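Local coordinates for protein Exo-1,3/1,4-beta-glucanase (Pseudoalteromonas sp., PDB 3UT0) that probably hydrolyses beta-1,3- and beta-1,4-linked glucans from their chain ends, as an exo-acting glucanase of glycoside hydrolase family 3, at residues Glu53-Tyr58 against Asp87-Ala92; Asn68-Gly73 against Ala80-Tyr85; Ile101-Val106 against Gly362-Ser367. All coordinates share one frame; numbering follows the deposited sequence.

Interaction 1: residues Glu53-Tyr58 against Asp87-Ala92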
loop_
_atom_site.group_PDB
_atom_site.type_symbol
_atom_site.label_atom_id
_atom_site.label_comp_id
_atom_site.label_asym_id
_atom_site.label_seq_id
_atom_site.Cartn_x
_atom_site.Cartn_y
_atom_site.Cartn_z
ATOM N N GLU A 53 -16.694 19.288 -18.734
ATOM C CA GLU A 53 -18.094 19.147 -19.090
ATOM C C GLU A 53 -18.820 18.180 -18.175
ATOM O O GLU A 53 -19.966 18.436 -17.775
ATOM C CB GLU A 53 -18.219 18.666 -20.544
ATOM C CG GLU A 53 -19.623 18.562 -21.099
ATOM C CD GLU A 53 -19.635 18.221 -22.579
ATOM O OE1 GLU A 53 -18.603 17.731 -23.081
ATOM O OE2 GLU A 53 -20.681 18.404 -23.235
ATOM N N GLN A 54 -18.126 17.108 -17.784
ATOM C CA GLN A 54 -18.711 16.106 -16.900
ATOM C C GLN A 54 -18.888 16.630 -15.476
ATOM O O GLN A 54 -19.903 16.368 -14.823
ATOM C CB GLN A 54 -17.843 14.833 -16.889
ATOM C CG GLN A 54 -17.996 13.948 -18.109
ATOM C CD GLN A 54 -16.940 12.869 -18.169
ATOM O OE1 GLN A 54 -15.762 13.127 -17.906
ATOM N NE2 GLN A 54 -17.336 11.680 -18.590
ATOM N N MET A 55 -17.935 17.452 -15.051
ATOM C CA MET A 55 -17.981 18.089 -13.750
ATOM C C MET A 55 -19.143 19.062 -13.701
ATOM O O MET A 55 -19.815 19.170 -12.683
ATOM C CB MET A 55 -16.669 18.804 -13.413
ATOM C CG MET A 55 -16.720 19.531 -12.073
ATOM S SD MET A 55 -16.942 18.529 -10.587
ATOM C CE MET A 55 -15.349 17.710 -10.450
ATOM N N ARG A 56 -19.370 19.762 -14.808
ATOM C CA ARG A 56 -20.484 20.691 -14.924
ATOM C C ARG A 56 -21.806 19.932 -14.872
ATOM O O ARG A 56 -22.725 20.318 -14.140
ATOM C CB ARG A 56 -20.390 21.481 -16.236
ATOM C CG ARG A 56 -21.459 22.567 -16.379
ATOM C CD ARG A 56 -21.254 23.421 -17.630
ATOM N NE ARG A 56 -19.837 23.718 -17.858
ATOM C CZ ARG A 56 -19.166 24.717 -17.283
ATOM N NH1 ARG A 56 -19.781 25.533 -16.441
ATOM N NH2 ARG A 56 -17.878 24.907 -17.554
ATOM N N LYS A 57 -21.874 18.817 -15.588
ATOM C CA LYS A 57 -23.104 18.042 -15.639
ATOM C C LYS A 57 -23.468 17.413 -14.308
ATOM O O LYS A 57 -24.637 17.380 -13.954
ATOM C CB LYS A 57 -23.003 16.939 -16.690
ATOM C CG LYS A 57 -24.269 16.111 -16.826
ATOM C CD LYS A 57 -24.174 15.087 -17.943
ATOM C CE LYS A 57 -25.442 14.242 -17.995
ATOM N NZ LYS A 57 -25.371 13.182 -19.026
ATOM N N TYR A 58 -22.478 16.904 -13.578
ATOM C CA TYR A 58 -22.768 16.106 -12.392
ATOM C C TYR A 58 -22.421 16.797 -11.065
ATOM O O TYR A 58 -23.088 16.574 -10.055
ATOM C CB TYR A 58 -22.036 14.762 -12.459
ATOM C CG TYR A 58 -22.505 13.867 -13.591
ATOM C CD1 TYR A 58 -23.744 13.251 -13.559
ATOM C CD2 TYR A 58 -21.675 13.599 -14.674
ATOM C CE1 TYR A 58 -24.162 12.429 -14.604
ATOM C CE2 TYR A 58 -22.085 12.771 -15.713
ATOM C CZ TYR A 58 -23.327 12.194 -15.671
ATOM O OH TYR A 58 -23.741 11.375 -16.702
ATOM N N ASP A 87 -9.317 26.148 -11.189
ATOM C CA ASP A 87 -10.356 27.155 -11.422
ATOM C C ASP A 87 -11.425 26.598 -12.348
ATOM O O ASP A 87 -12.612 26.761 -12.094
ATOM C CB ASP A 87 -9.793 28.448 -12.030
ATOM C CG ASP A 87 -9.166 29.379 -11.002
ATOM O OD1 ASP A 87 -9.198 29.082 -9.790
ATOM O OD2 ASP A 87 -8.698 30.462 -11.415
ATOM N N GLU A 88 -11.008 25.933 -13.416
ATOM C CA GLU A 88 -11.954 25.405 -14.392
ATOM C C GLU A 88 -12.921 24.419 -13.719
ATOM O O GLU A 88 -14.145 24.520 -13.862
ATOM C CB GLU A 88 -11.216 24.714 -15.535
ATOM C CG GLU A 88 -10.621 25.622 -16.584
ATOM C CD GLU A 88 -10.389 24.891 -17.890
ATOM O OE1 GLU A 88 -11.268 24.934 -18.777
ATOM O OE2 GLU A 88 -9.311 24.263 -18.023
ATOM N N MET A 89 -12.362 23.471 -12.969
ATOM C CA MET A 89 -13.205 22.504 -12.261
ATOM C C MET A 89 -14.094 23.166 -11.213
ATOM O O MET A 89 -15.282 22.837 -11.084
ATOM C CB MET A 89 -12.338 21.405 -11.616
ATOM C CG MET A 89 -11.741 20.523 -12.686
ATOM S SD MET A 89 -13.034 19.695 -13.633
ATOM C CE MET A 89 -12.052 18.780 -14.814
ATOM N N TYR A 90 -13.526 24.119 -10.480
ATOM C CA TYR A 90 -14.269 24.857 -9.453
ATOM C C TYR A 90 -15.487 25.553 -10.045
ATOM O O TYR A 90 -16.570 25.527 -9.462
ATOM C CB TYR A 90 -13.354 25.865 -8.753
ATOM C CG TYR A 90 -14.077 26.821 -7.812
ATOM C CD1 TYR A 90 -14.173 26.528 -6.453
ATOM C CD2 TYR A 90 -14.611 28.031 -8.260
ATOM C CE1 TYR A 90 -14.801 27.381 -5.579
ATOM C CE2 TYR A 90 -15.247 28.908 -7.379
ATOM C CZ TYR A 90 -15.338 28.572 -6.041
ATOM O OH TYR A 90 -15.969 29.418 -5.147
ATOM N N LEU A 91 -15.299 26.212 -11.177
ATOM C CA LEU A 91 -16.393 26.940 -11.807
ATOM C C LEU A 91 -17.413 25.971 -12.382
ATOM O O LEU A 91 -18.619 26.204 -12.286
ATOM C CB LEU A 91 -15.892 27.906 -12.886
ATOM C CG LEU A 91 -15.005 29.063 -12.432
ATOM C CD1 LEU A 91 -14.389 29.804 -13.627
ATOM C CD2 LEU A 91 -15.766 30.030 -11.538
ATOM N N ALA A 92 -16.943 24.845 -12.916
ATOM C CA ALA A 92 -17.872 23.829 -13.412
ATOM C C ALA A 92 -18.762 23.304 -12.266
ATOM O O ALA A 92 -19.958 23.066 -12.460
ATOM C CB ALA A 92 -17.098 22.691 -14.065
HETATM O O HOH W 1 -21.970 21.404 -11.567
#
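Helix 53-58 and helix 87-92 run nearly parallel, their axes 8.5 Å apart at closest approach and crossing at -25°. Arg-56 and Ala-92 mark the point where the backbones come together, with CA atoms only 4.4 Å apart. The small methyl of Ala-92 permits this approach, and Arg-56 CA directs its hydrogen almost straight at Ala-92 O, a CA-H...O contact of 3.5 Å with 168° at the hydrogen. A water hydrogen-bonds to Arg-56 O and Ala-92 O; it is also a ligand of the bound sodium ion, so the backbone seam continues into a metal site. Next to this seam, Met-55 CG rests on Ala-92 CB at 3.8 Å and also lies against Met-89 O, while Met-55 CB meets the sulfur of Met-89, SD, at 3.7 Å. Met-55 has CG anti to its own N (chi1 178°), and bends at chi2 and chi3 turn the thioether off the line of CB and CG, which make the contact. From the other helix Met-89 presents SD alongside them. Arg-56 lies along the more exposed side. Its chain is extended until chi3, where it bends and lays one face of the guanidinium over Ala-92 CA, offset toward the rim of the group. Arg-56 NH1 forms a salt bridge with Asp-95 OD2, so the arginine also reaches the residue just past the C-terminal end of helix 79-94. Val-52, one residue earlier on helix 52-58, extends the packing against Met-89 and Ala-92, and both methionines lean on Tyr-63 of strand 62-65, the outermost strand of the parallel sheet on this side.

Interaction 2: residues Asn68-Gly73 against Ala80-Tyr85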
loop_
_atom_site.group_PDB
_atom_site.type_symbol
_atom_site.label_atom_id
_atom_site.label_comp_id
_atom_site.label_asym_id
_atom_site.label_seq_id
_atom_site.Cartn_x
_atom_site.Cartn_y
_atom_site.Cartn_z
ATOM N N ASN A 68 -0.658 10.167 -12.698
ATOM C CA ASN A 68 -0.153 9.584 -13.930
ATOM C C ASN A 68 0.067 10.643 -14.988
ATOM O O ASN A 68 0.916 10.501 -15.866
ATOM C CB ASN A 68 -1.086 8.490 -14.447
ATOM C CG ASN A 68 -0.496 7.730 -15.616
ATOM O OD1 ASN A 68 0.722 7.629 -15.747
ATOM N ND2 ASN A 68 -1.356 7.199 -16.482
ATOM N N THR A 69 -0.689 11.722 -14.877
ATOM C CA THR A 69 -0.541 12.854 -15.774
ATOM C C THR A 69 -0.767 14.136 -14.975
ATOM O O THR A 69 -1.567 14.164 -14.033
ATOM C CB THR A 69 -1.537 12.807 -16.961
ATOM O OG1 THR A 69 -2.872 12.663 -16.464
ATOM C CG2 THR A 69 -1.223 11.641 -17.899
ATOM N N ALA A 70 -0.086 15.203 -15.381
ATOM C CA ALA A 70 -0.338 16.540 -14.864
ATOM C C ALA A 70 -1.562 17.112 -15.564
ATOM O O ALA A 70 -2.038 16.524 -16.545
ATOM C CB ALA A 70 0.887 17.434 -15.098
ATOM N N PRO A 71 -2.121 18.217 -15.033
ATOM C CA PRO A 71 -3.287 18.799 -15.705
ATOM C C PRO A 71 -3.007 19.160 -17.173
ATOM O O PRO A 71 -1.898 19.632 -17.472
ATOM C CB PRO A 71 -3.589 20.054 -14.879
ATOM C CG PRO A 71 -2.407 20.225 -13.952
ATOM C CD PRO A 71 -1.820 18.893 -13.761
ATOM N N TYR A 72 -4.002 18.975 -18.045
ATOM C CA TYR A 72 -3.927 19.284 -19.488
ATOM C C TYR A 72 -3.042 18.290 -20.263
ATOM O O TYR A 72 -2.792 18.473 -21.456
ATOM C CB TYR A 72 -3.450 20.722 -19.723
ATOM C CG TYR A 72 -4.384 21.745 -19.113
ATOM C CD1 TYR A 72 -3.942 22.618 -18.123
ATOM C CD2 TYR A 72 -5.729 21.785 -19.468
ATOM C CE1 TYR A 72 -4.804 23.537 -17.537
ATOM C CE2 TYR A 72 -6.600 22.701 -18.888
ATOM C CZ TYR A 72 -6.130 23.572 -17.921
ATOM O OH TYR A 72 -6.982 24.485 -17.339
ATOM N N GLY A 73 -2.546 17.262 -19.574
ATOM C CA GLY A 73 -1.751 16.216 -20.201
ATOM C C GLY A 73 -0.247 16.401 -20.117
ATOM O O GLY A 73 0.524 15.507 -20.465
ATOM N N ALA A 80 0.671 28.150 -12.162
ATOM C CA ALA A 80 -0.424 28.909 -12.782
ATOM C C ALA A 80 -1.332 28.002 -13.606
ATOM O O ALA A 80 -2.534 28.226 -13.736
ATOM C CB ALA A 80 0.134 30.041 -13.654
ATOM N N THR A 81 -0.726 26.975 -14.169
ATOM C CA THR A 81 -1.418 26.017 -15.013
ATOM C C THR A 81 -2.295 25.120 -14.125
ATOM O O THR A 81 -3.471 24.851 -14.425
ATOM C CB THR A 81 -0.437 25.207 -15.873
ATOM O OG1 THR A 81 0.313 26.094 -16.707
ATOM C CG2 THR A 81 -1.156 24.182 -16.709
ATOM N N TRP A 82 -1.704 24.678 -13.021
ATOM C CA TRP A 82 -2.416 23.948 -11.974
ATOM C C TRP A 82 -3.620 24.746 -11.485
ATOM O O TRP A 82 -4.734 24.226 -11.386
ATOM C CB TRP A 82 -1.479 23.656 -10.802
ATOM C CG TRP A 82 -0.521 22.556 -11.093
ATOM C CD1 TRP A 82 0.705 22.672 -11.683
ATOM C CD2 TRP A 82 -0.690 21.169 -10.787
ATOM N NE1 TRP A 82 1.302 21.440 -11.787
ATOM C CE2 TRP A 82 0.469 20.499 -11.239
ATOM C CE3 TRP A 82 -1.709 20.425 -10.180
ATOM C CZ2 TRP A 82 0.636 19.120 -11.104
ATOM C CZ3 TRP A 82 -1.547 19.055 -10.050
ATOM C CH2 TRP A 82 -0.379 18.415 -10.508
ATOM N N LEU A 83 -3.396 26.027 -11.211
ATOM C CA LEU A 83 -4.446 26.871 -10.668
ATOM C C LEU A 83 -5.522 27.131 -11.699
ATOM O O LEU A 83 -6.682 27.233 -11.353
ATOM C CB LEU A 83 -3.883 28.186 -10.132
ATOM C CG LEU A 83 -2.997 28.054 -8.902
ATOM C CD1 LEU A 83 -2.370 29.389 -8.523
ATOM C CD2 LEU A 83 -3.839 27.519 -7.781
ATOM N N LYS A 84 -5.147 27.194 -12.971
ATOM C CA LYS A 84 -6.138 27.338 -14.032
ATOM C C LYS A 84 -7.026 26.117 -14.107
ATOM O O LYS A 84 -8.247 26.232 -14.241
ATOM C CB LYS A 84 -5.494 27.567 -15.395
ATOM C CG LYS A 84 -6.534 27.671 -16.511
ATOM C CD LYS A 84 -5.946 28.188 -17.809
ATOM C CE LYS A 84 -6.380 27.272 -18.967
ATOM N NZ LYS A 84 -5.805 27.691 -20.268
ATOM N N TYR A 85 -6.405 24.940 -14.027
ATOM C CA TYR A 85 -7.181 23.707 -14.053
ATOM C C TYR A 85 -8.141 23.648 -12.871
ATOM O O TYR A 85 -9.347 23.381 -13.044
ATOM C CB TYR A 85 -6.243 22.487 -14.026
ATOM C CG TYR A 85 -6.961 21.187 -14.290
ATOM C CD1 TYR A 85 -7.089 20.690 -15.583
ATOM C CD2 TYR A 85 -7.486 20.434 -13.243
ATOM C CE1 TYR A 85 -7.749 19.497 -15.829
ATOM C CE2 TYR A 85 -8.142 19.235 -13.481
ATOM C CZ TYR A 85 -8.270 18.776 -14.774
ATOM O OH TYR A 85 -8.924 17.600 -15.019
#
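The irregular segment 68-73 passes beside helix 80-85 without any hydrogen bond between them, Pro-71 and Trp-82 being closest with CA atoms 6.4 Å apart. Pro-71 is the wedge of the contact, touching a different aromatic ring with each end of its own. Its CD sits over the six-membered ring of Trp-82, 3.5 Å from the centroid and 8° off the normal, a CH-pi contact with the proline crossing the indole at about a right angle. Pro-71 CG lies over the bond shared by the two indole rings, nearest CD2, while CB presses on Tyr-85 CG at 3.6 Å. Trp-82 starts out pointing away from the loop, and its chi1 of -75° swings the indole back against the proline. Tyr-72 takes the more exposed side. The edge of Tyr-85, led by CD1, is turned to the face of Tyr-72 in a T-shaped stack, with centroids 5.3 Å apart and planes at 78°. Thr-81 CG2 abuts the edge of the Tyr-72 ring at CD1, 3.5 Å away and in its plane, so the ring is held from its rim as well as its face. At the far end the aliphatic chain of Lys-84 crosses the phenol at about a right angle, with CG and CE both 3.3 Å from Tyr-72 OH. That hydroxyl probably hydrogen-bonds to Glu-88 OE2, one turn further along the helix. Gly-73 N bonds back to Ala-70 O in a beta turn of type II geometry, with Tyr-72 at positive phi, which sets Pro-71 and Tyr-72 against the helix. The contact packs the loop between strand 62-65 and helix 79-94 onto that helix, within a beta-alpha unit of the family 3 N-terminal domain, a member of the TIM-barrel clan.

Interaction 3: residues Ile101-Val106 against Gly362-Ser367. With NA (sodium ion), chain F.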
loop_
_atom_site.group_PDB
_atom_site.type_symbol
_atom_site.label_atom_id
_atom_site.label_comp_id
_atom_site.label_asym_id
_atom_site.label_seq_id
_atom_site.Cartn_x
_atom_site.Cartn_y
_atom_site.Cartn_z
ATOM N N ILE A 101 -27.451 22.567 -8.535
ATOM C CA ILE A 101 -26.979 22.995 -7.234
ATOM C C ILE A 101 -25.577 23.598 -7.309
ATOM O O ILE A 101 -24.856 23.417 -8.293
ATOM C CB ILE A 101 -26.994 21.801 -6.245
ATOM C CG1 ILE A 101 -26.989 22.275 -4.789
ATOM C CG2 ILE A 101 -25.877 20.780 -6.553
ATOM C CD1 ILE A 101 -27.290 21.163 -3.793
ATOM N N ALA A 102 -25.200 24.371 -6.297
ATOM C CA ALA A 102 -23.872 24.963 -6.316
ATOM C C ALA A 102 -23.097 24.548 -5.081
ATOM O O ALA A 102 -22.832 25.347 -4.190
ATOM C CB ALA A 102 -23.951 26.500 -6.447
ATOM N N ILE A 103 -22.622 23.316 -5.097
ATOM C CA ILE A 103 -21.792 22.824 -4.017
ATOM C C ILE A 103 -20.429 22.743 -4.616
ATOM O O ILE A 103 -20.255 22.088 -5.645
ATOM C CB ILE A 103 -22.226 21.445 -3.483
ATOM C CG1 ILE A 103 -23.623 21.512 -2.874
ATOM C CG2 ILE A 103 -21.227 20.952 -2.429
ATOM C CD1 ILE A 103 -24.121 20.178 -2.376
ATOM N N PRO A 104 -19.482 23.491 -4.042
ATOM C CA PRO A 104 -18.100 23.530 -4.516
ATOM C C PRO A 104 -17.468 22.123 -4.423
ATOM O O PRO A 104 -17.750 21.411 -3.465
ATOM C CB PRO A 104 -17.409 24.468 -3.521
ATOM C CG PRO A 104 -18.503 25.266 -2.901
ATOM C CD PRO A 104 -19.661 24.313 -2.834
ATOM N N THR A 105 -16.716 21.706 -5.433
ATOM C CA THR A 105 -15.964 20.455 -5.398
ATOM C C THR A 105 -14.607 20.719 -4.738
ATOM O O THR A 105 -14.270 21.862 -4.437
ATOM C CB THR A 105 -15.764 19.898 -6.817
ATOM O OG1 THR A 105 -15.207 18.578 -6.744
ATOM C CG2 THR A 105 -14.843 20.804 -7.622
ATOM N N VAL A 106 -13.841 19.666 -4.491
ATOM C CA VAL A 106 -12.465 19.810 -4.015
ATOM C C VAL A 106 -11.549 18.843 -4.748
ATOM O O VAL A 106 -11.983 17.875 -5.337
ATOM C CB VAL A 106 -12.317 19.546 -2.506
ATOM C CG1 VAL A 106 -12.926 20.665 -1.705
ATOM C CG2 VAL A 106 -12.866 18.165 -2.116
ATOM N N GLY A 362 -13.925 25.381 4.371
ATOM C CA GLY A 362 -14.298 26.698 3.909
ATOM C C GLY A 362 -14.590 26.802 2.428
ATOM O O GLY A 362 -14.360 27.855 1.846
ATOM N N VAL A 363 -15.122 25.750 1.818
ATOM C CA VAL A 363 -15.360 25.765 0.374
ATOM C C VAL A 363 -16.362 26.835 -0.042
ATOM O O VAL A 363 -16.329 27.301 -1.177
ATOM C CB VAL A 363 -15.789 24.405 -0.181
ATOM C CG1 VAL A 363 -14.669 23.359 0.010
ATOM C CG2 VAL A 363 -17.109 23.972 0.450
ATOM N N PHE A 364 -17.267 27.186 0.865
ATOM C CA PHE A 364 -18.267 28.230 0.605
ATOM C C PHE A 364 -17.752 29.646 0.856
ATOM O O PHE A 364 -18.187 30.581 0.198
ATOM C CB PHE A 364 -19.527 27.974 1.446
ATOM C CG PHE A 364 -20.402 26.870 0.914
ATOM C CD1 PHE A 364 -21.122 27.035 -0.255
ATOM C CD2 PHE A 364 -20.365 25.604 1.494
ATOM C CE1 PHE A 364 -21.905 26.000 -0.759
ATOM C CE2 PHE A 364 -21.120 24.557 0.976
ATOM C CZ PHE A 364 -21.892 24.759 -0.148
ATOM N N THR A 365 -16.772 29.787 1.743
ATOM C CA THR A 365 -16.288 31.102 2.142
ATOM C C THR A 365 -15.056 31.570 1.374
ATOM O O THR A 365 -14.837 32.766 1.236
ATOM C CB THR A 365 -15.991 31.162 3.650
ATOM O OG1 THR A 365 -14.967 30.215 3.992
ATOM C CG2 THR A 365 -17.262 30.906 4.446
ATOM N N LYS A 366 -14.251 30.637 0.875
ATOM C CA LYS A 366 -13.084 31.016 0.075
ATOM C C LYS A 366 -13.445 31.305 -1.380
ATOM O O LYS A 366 -14.535 30.984 -1.855
ATOM C CB LYS A 366 -12.005 29.923 0.125
ATOM C CG LYS A 366 -11.425 29.692 1.507
ATOM C CD LYS A 366 -10.120 28.907 1.457
ATOM C CE LYS A 366 -9.587 28.665 2.862
ATOM N NZ LYS A 366 -8.155 28.229 2.867
ATOM N N SER A 367 -12.544 32.001 -2.058
ATOM C CA SER A 367 -12.732 32.300 -3.463
ATOM C C SER A 367 -12.325 31.109 -4.317
ATOM O O SER A 367 -11.976 30.041 -3.804
ATOM C CB SER A 367 -11.891 33.516 -3.855
ATOM O OG SER A 367 -10.504 33.273 -3.648
HETATM NA NA NA F . -23.027 22.146 -9.425
HETATM O O HOH W 2 -22.053 21.250 -7.306
HETATM O O HOH W 1 -21.970 21.404 -11.567
#
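A proline fills the join between two distant loops, and Phe-364 closes over it: Pro-104 CD lies over the face of the phenyl ring, 3.8 Å from its centroid and 28° off the normal. The two side chains cross at about a right angle, and the off-centre position brings Pro-104 CD to 3.5 Å from Phe-364 CE1. The aromatic ring gets there because chi1 of -76° sets CG anti to the carbonyl carbon and carries the phenyl over the 101-106 segment. Near the plane of that ring, at its edge, stands Ala-102 O, 3.6 Å from Phe-364 CE1. Val-363 takes the other end of the proline. Its CB packs on Pro-104 CB at 3.7 Å, and its backbone O approaches Pro-104 CG at 3.4 Å. The CG1 branch of Val-363 reaches Val-106 CG1 at 3.6 Å, close to strand 106-110. Gly-362, with positive phi, is the C-prime residue of a Schellman motif that ends helix 344-361; after the turn Val-363 points at the loop and the ring of Phe-364 reaches it. Gly-362 O accepts from both Lys-366 N and Thr-365 OG1, which keeps the turn compact. Segment 101-106 also binds a sodium ion, held by Ile-101 O at 2.5 Å, by two waters, and by Asp-99 and Ala-93 among others. One of those waters donates to Ile-103 O at 2.6 Å. Pro-104 O is hydrogen-bonded to Lys-358 NZ, on the same helix that the Schellman motif closes. No hydrogen bond links the two segments directly, so cohesion between them rests on apolar and CH-pi contacts, with polar chemistry left to the sodium, the waters and the helix end around them.

In the fold
Past the first two helices of the chain, helix 52-58 leads to strand 62-65 and then to helix 79-94, where interaction 1 closes a loop of 28 residues. Interaction 2 falls within that loop, closing a much shorter turn, and shares helix 79-94; Glu-88 and Tyr-72 join the two contacts in a probable hydrogen bond. Interaction 3 opens later, after the helix, and spans more than 250 residues. It touches interaction 1 through Met-55 and Thr-105, and one sodium-bound water belongs to both. Interactions 1 and 2 knit helix 52-58, strand 62-65 and helix 79-94 together, and interaction 3 brings the chain after helix 344-361 against the loop before strand 106-110.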